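Peptidase S8 and S53, subtilisin, kexin, sedolisin (Mycobacterium smegmatis, PDB 4KG7) is a subtilisin-like serine protease, a mycosin that probably cleaves proteins handled by the ESX-3 type VII secretion system of mycobacteria. Local coordinates at residues A[80-83]-A[84-87]; A[106-109]-A[110-114]. One frame throughout, in Å; residues are numbered along the deposited sequence. Where two conformers were deposited one is given.

Contact 1. Residues A[80-83]-A[84-87]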
loop_
_atom_site.group_PDB
_atom_site.type_symbol
_atom_site.label_atom_id
_atom_site.label_comp_id
_atom_site.label_asym_id
_atom_site.label_seq_id
_atom_site.Cartn_x
_atom_site.Cartn_y
_atom_site.Cartn_z
ATOM N N PRO A 80 4.807 -20.917 5.659
ATOM C CA PRO A 80 5.755 -21.451 4.673
ATOM C C PRO A 80 5.995 -20.591 3.443
ATOM O O PRO A 80 7.072 -20.667 2.831
ATOM C CB PRO A 80 5.140 -22.790 4.270
ATOM C CG PRO A 80 4.188 -23.125 5.343
ATOM C CD PRO A 80 3.743 -21.873 6.010
ATOM N N ARG A 81 5.022 -19.769 3.068
ATOM C CA ARG A 81 5.203 -18.894 1.909
ATOM C C ARG A 81 5.708 -17.511 2.311
ATOM O O ARG A 81 6.039 -16.697 1.444
ATOM C CB ARG A 81 3.897 -18.787 1.138
ATOM C CG ARG A 81 3.319 -20.131 0.725
ATOM C CD ARG A 81 4.224 -20.939 -0.186
ATOM N NE ARG A 81 4.257 -20.483 -1.572
ATOM C CZ ARG A 81 3.434 -20.883 -2.542
ATOM N NH1 ARG A 81 2.472 -21.768 -2.304
ATOM N NH2 ARG A 81 3.575 -20.386 -3.759
ATOM N N LEU A 82 5.769 -17.253 3.624
ATOM C CA LEU A 82 6.322 -16.017 4.174
ATOM C C LEU A 82 7.244 -16.317 5.355
ATOM O O LEU A 82 6.936 -15.990 6.496
ATOM C CB LEU A 82 5.212 -15.067 4.605
ATOM C CG LEU A 82 4.439 -14.419 3.475
ATOM C CD1 LEU A 82 3.105 -13.895 3.996
ATOM C CD2 LEU A 82 5.276 -13.347 2.759
ATOM N N PRO A 83 8.388 -16.944 5.070
ATOM C CA PRO A 83 9.435 -17.192 6.043
ATOM C C PRO A 83 10.382 -15.980 6.134
ATOM O O PRO A 83 11.369 -15.997 6.895
ATOM C CB PRO A 83 10.168 -18.371 5.410
ATOM C CG PRO A 83 10.105 -18.085 3.944
ATOM C CD PRO A 83 8.749 -17.446 3.733
ATOM N N ASN A 84 10.135 -14.950 5.325
ATOM C CA ASN A 84 11.073 -13.845 5.177
ATOM C C ASN A 84 10.535 -12.567 5.822
ATOM O O ASN A 84 10.726 -11.461 5.267
ATOM C CB ASN A 84 11.398 -13.606 3.684
ATOM C CG ASN A 84 10.157 -13.389 2.818
ATOM O OD1 ASN A 84 9.093 -13.952 3.075
ATOM N ND2 ASN A 84 10.318 -12.605 1.751
ATOM N N VAL A 85 9.853 -12.721 6.972
ATOM C CA VAL A 85 9.244 -11.558 7.669
ATOM C C VAL A 85 9.808 -11.279 9.064
ATOM O O VAL A 85 9.826 -12.148 9.954
ATOM C CB VAL A 85 7.723 -11.707 7.812
ATOM C CG1 VAL A 85 7.087 -10.374 8.206
ATOM C CG2 VAL A 85 7.111 -12.244 6.530
ATOM N N GLU A 86 10.236 -10.042 9.238
ATOM C CA GLU A 86 10.888 -9.523 10.438
ATOM C C GLU A 86 9.845 -8.751 11.253
ATOM O O GLU A 86 9.004 -8.048 10.681
ATOM C CB GLU A 86 12.056 -8.593 10.014
ATOM C CG GLU A 86 12.740 -7.813 11.139
ATOM C CD GLU A 86 13.829 -6.851 10.656
ATOM O OE1 GLU A 86 14.172 -6.854 9.453
ATOM O OE2 GLU A 86 14.339 -6.070 11.477
ATOM N N ALA A 87 9.925 -8.844 12.571
ATOM C CA ALA A 87 9.048 -8.096 13.450
ATOM C C ALA A 87 9.332 -6.601 13.392
ATOM O O ALA A 87 10.484 -6.199 13.540
ATOM C CB ALA A 87 9.244 -8.598 14.867
HETATM O O HOH W 1 8.629 -15.106 8.498
HETATM O O HOH W 2 12.167 -14.258 9.151
#
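The carboxamide of Asn-84 meets the two residues before it through its oxygen. Pro-83 CD stands off one face of the amide, 3.6 Å from OD1, while Leu-82 CD2 reaches the same OD1 at 3.9 Å near the amide's edge, displaced slightly to the opposite side. Leu-82 CA meets the oxygen edge almost in the amide plane, 3.6 Å from Asn-84 OD1. The proline ring is not stacked on the amide; its CD corner alone approaches OD1. With CG set between the backbone N and the carbonyl carbon (chi1 55°), the amide folds back over the chain instead of following the strand.

Apolar contact is limited to Leu-82 CB and Val-85 CG2, 3.9 Å apart. Water 1 donates to Leu-82 O at 2.8 Å and accepts from Val-85 N at 3.1 Å. Water 2 donates to Pro-83 O at 3.0 Å and, more loosely, to Val-85 O at 3.3 Å. Between these two segments the polar links run through the two waters; Asn-84 bonds through its backbone to Leu-130 of strand 129-134. The loop after strand 68-73 thus delivers the chain to 85-90, an outermost strand of the seven-stranded parallel sheet.

The amide is used unevenly: ND2 bonds to Ala-128 O, which should help fix its rotation, whereas OD1 is buried against C-H groups with no hydrogen-bond partner in the model.

Contact 2. Residues A[106-109]-A[110-114]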
loop_
_atom_site.group_PDB
_atom_site.type_symbol
_atom_site.label_atom_id
_atom_site.label_comp_id
_atom_site.label_asym_id
_atom_site.label_seq_id
_atom_site.Cartn_x
_atom_site.Cartn_y
_atom_site.Cartn_z
ATOM N N THR A 106 -1.187 -9.863 5.470
ATOM C CA THR A 106 -0.639 -11.100 4.935
ATOM C C THR A 106 -0.769 -11.187 3.425
ATOM O O THR A 106 0.166 -11.595 2.726
ATOM C CB THR A 106 -1.215 -12.334 5.663
ATOM O OG1 THR A 106 -1.031 -12.206 7.081
ATOM C CG2 THR A 106 -0.526 -13.610 5.188
ATOM N N SER A 107 -1.937 -10.821 2.912
ATOM C CA SER A 107 -2.172 -10.815 1.457
ATOM C C SER A 107 -1.245 -9.821 0.786
ATOM O O SER A 107 -0.625 -10.093 -0.245
ATOM C CB SER A 107 -3.622 -10.447 1.154
ATOM O OG SER A 107 -4.568 -11.390 1.640
ATOM N N VAL A 108 -1.092 -8.672 1.408
ATOM C CA VAL A 108 -0.203 -7.631 0.871
ATOM C C VAL A 108 1.260 -8.113 0.868
ATOM O O VAL A 108 1.955 -8.049 -0.141
ATOM C CB VAL A 108 -0.397 -6.340 1.690
ATOM C CG1 VAL A 108 0.755 -5.370 1.506
ATOM C CG2 VAL A 108 -1.722 -5.660 1.353
ATOM N N ALA A 109 1.712 -8.641 1.997
ATOM C CA ALA A 109 3.073 -9.162 2.124
ATOM C C ALA A 109 3.333 -10.251 1.076
ATOM O O ALA A 109 4.400 -10.326 0.460
ATOM C CB ALA A 109 3.279 -9.699 3.538
ATOM N N GLY A 110 2.351 -11.124 0.870
ATOM C CA GLY A 110 2.502 -12.191 -0.088
ATOM C C GLY A 110 2.740 -11.701 -1.500
ATOM O O GLY A 110 3.577 -12.229 -2.238
ATOM N N LEU A 111 2.015 -10.660 -1.905
ATOM C CA LEU A 111 2.199 -10.120 -3.243
ATOM C C LEU A 111 3.591 -9.533 -3.415
ATOM O O LEU A 111 4.170 -9.596 -4.494
ATOM C CB LEU A 111 1.140 -9.072 -3.577
ATOM C CG LEU A 111 -0.276 -9.601 -3.776
ATOM C CD1 LEU A 111 -1.179 -8.399 -4.030
ATOM C CD2 LEU A 111 -0.365 -10.589 -4.914
ATOM N N ILE A 112 4.103 -8.901 -2.353
ATOM C CA ILE A 112 5.392 -8.220 -2.387
ATOM C C ILE A 112 6.535 -9.228 -2.459
ATOM O O ILE A 112 7.391 -9.108 -3.304
ATOM C CB ILE A 112 5.582 -7.271 -1.190
ATOM C CG1 ILE A 112 4.521 -6.175 -1.253
ATOM C CG2 ILE A 112 7.013 -6.693 -1.194
ATOM C CD1 ILE A 112 4.466 -5.298 -0.021
ATOM N N ALA A 113 6.540 -10.214 -1.564
ATOM C CA ALA A 113 7.717 -11.078 -1.416
ATOM C C ALA A 113 7.354 -12.470 -0.926
ATOM O O ALA A 113 8.207 -13.183 -0.389
ATOM C CB ALA A 113 8.698 -10.437 -0.466
ATOM N N GLY A 114 6.137 -12.928 -1.211
ATOM C CA GLY A 114 5.808 -14.338 -0.998
ATOM C C GLY A 114 6.698 -15.268 -1.833
ATOM O O GLY A 114 7.196 -14.891 -2.884
#
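Val-108 and Ile-112, one helical turn apart, run alongside each other in the same direction, with Val-108 CG1 4.0 Å from Ile-112 CD1. Aliphatic carbons also rest against main-chain carbonyl oxygens. Ile-112 CG1, anti to its own carbonyl carbon and beside its backbone N (chi1 -63°), is brought to 3.4 Å from Val-108 O. Leu-111 CG sits 3.6 Å from Ser-107 O.

Main-chain hydrogen bonds join each residue to the fourth before it. Gly-110 N reaches Thr-106 O at 2.9 Å, Leu-111 N reaches Ser-107 O at 3.2 Å, and Ile-112 N reaches Val-108 O at 3.2 Å. The bond from Ala-113 N to Ala-109 O, 2.9 Å long, is the straightest of the four at 164°. Gly-114 N continues the pattern to Gly-110 O at 2.8 Å.

Polar side chains near the start of the segment turn to other parts of the protein: Thr-106 OG1 bonds to Asp-100 and to Gln-77 N, and Ser-107 OG to Gly-103 O. Val-108 and Ile-112 pack against strand 68-73; Leu-111 meets Tyr-320 and Tyr-324 of helix 318-335.

Such a buried alpha-helix, crossing over between parallel strands 85-90 and 129-134 and starting at the predicted catalytic His-104, is characteristic of the subtilisin fold.

In the fold
Contacts 1 and 2 follow each other along the chain, at the entry and on the helix of one beta-alpha-beta unit: residues 80-87 lead into strand 85-90, and residues 106-114 form most of helix 104-113. Their centres are 10 Å apart and they touch directly. Asn-84 ND2 lies 3.1 Å from Ala-113 O, a probable hydrogen bond at the far end of the helix, and Leu-82 CD1 packs 3.8 Å from Thr-106 CG2. Contact 2 borders the predicted charge relay, the side chain of Val-108 being about 4 Å from those of both Asp-73 and His-104. Contact 1 is more remote: side chain to side chain, Val-85 is about 10 Å from Asp-73 and Leu-82 about 11 Å from His-104.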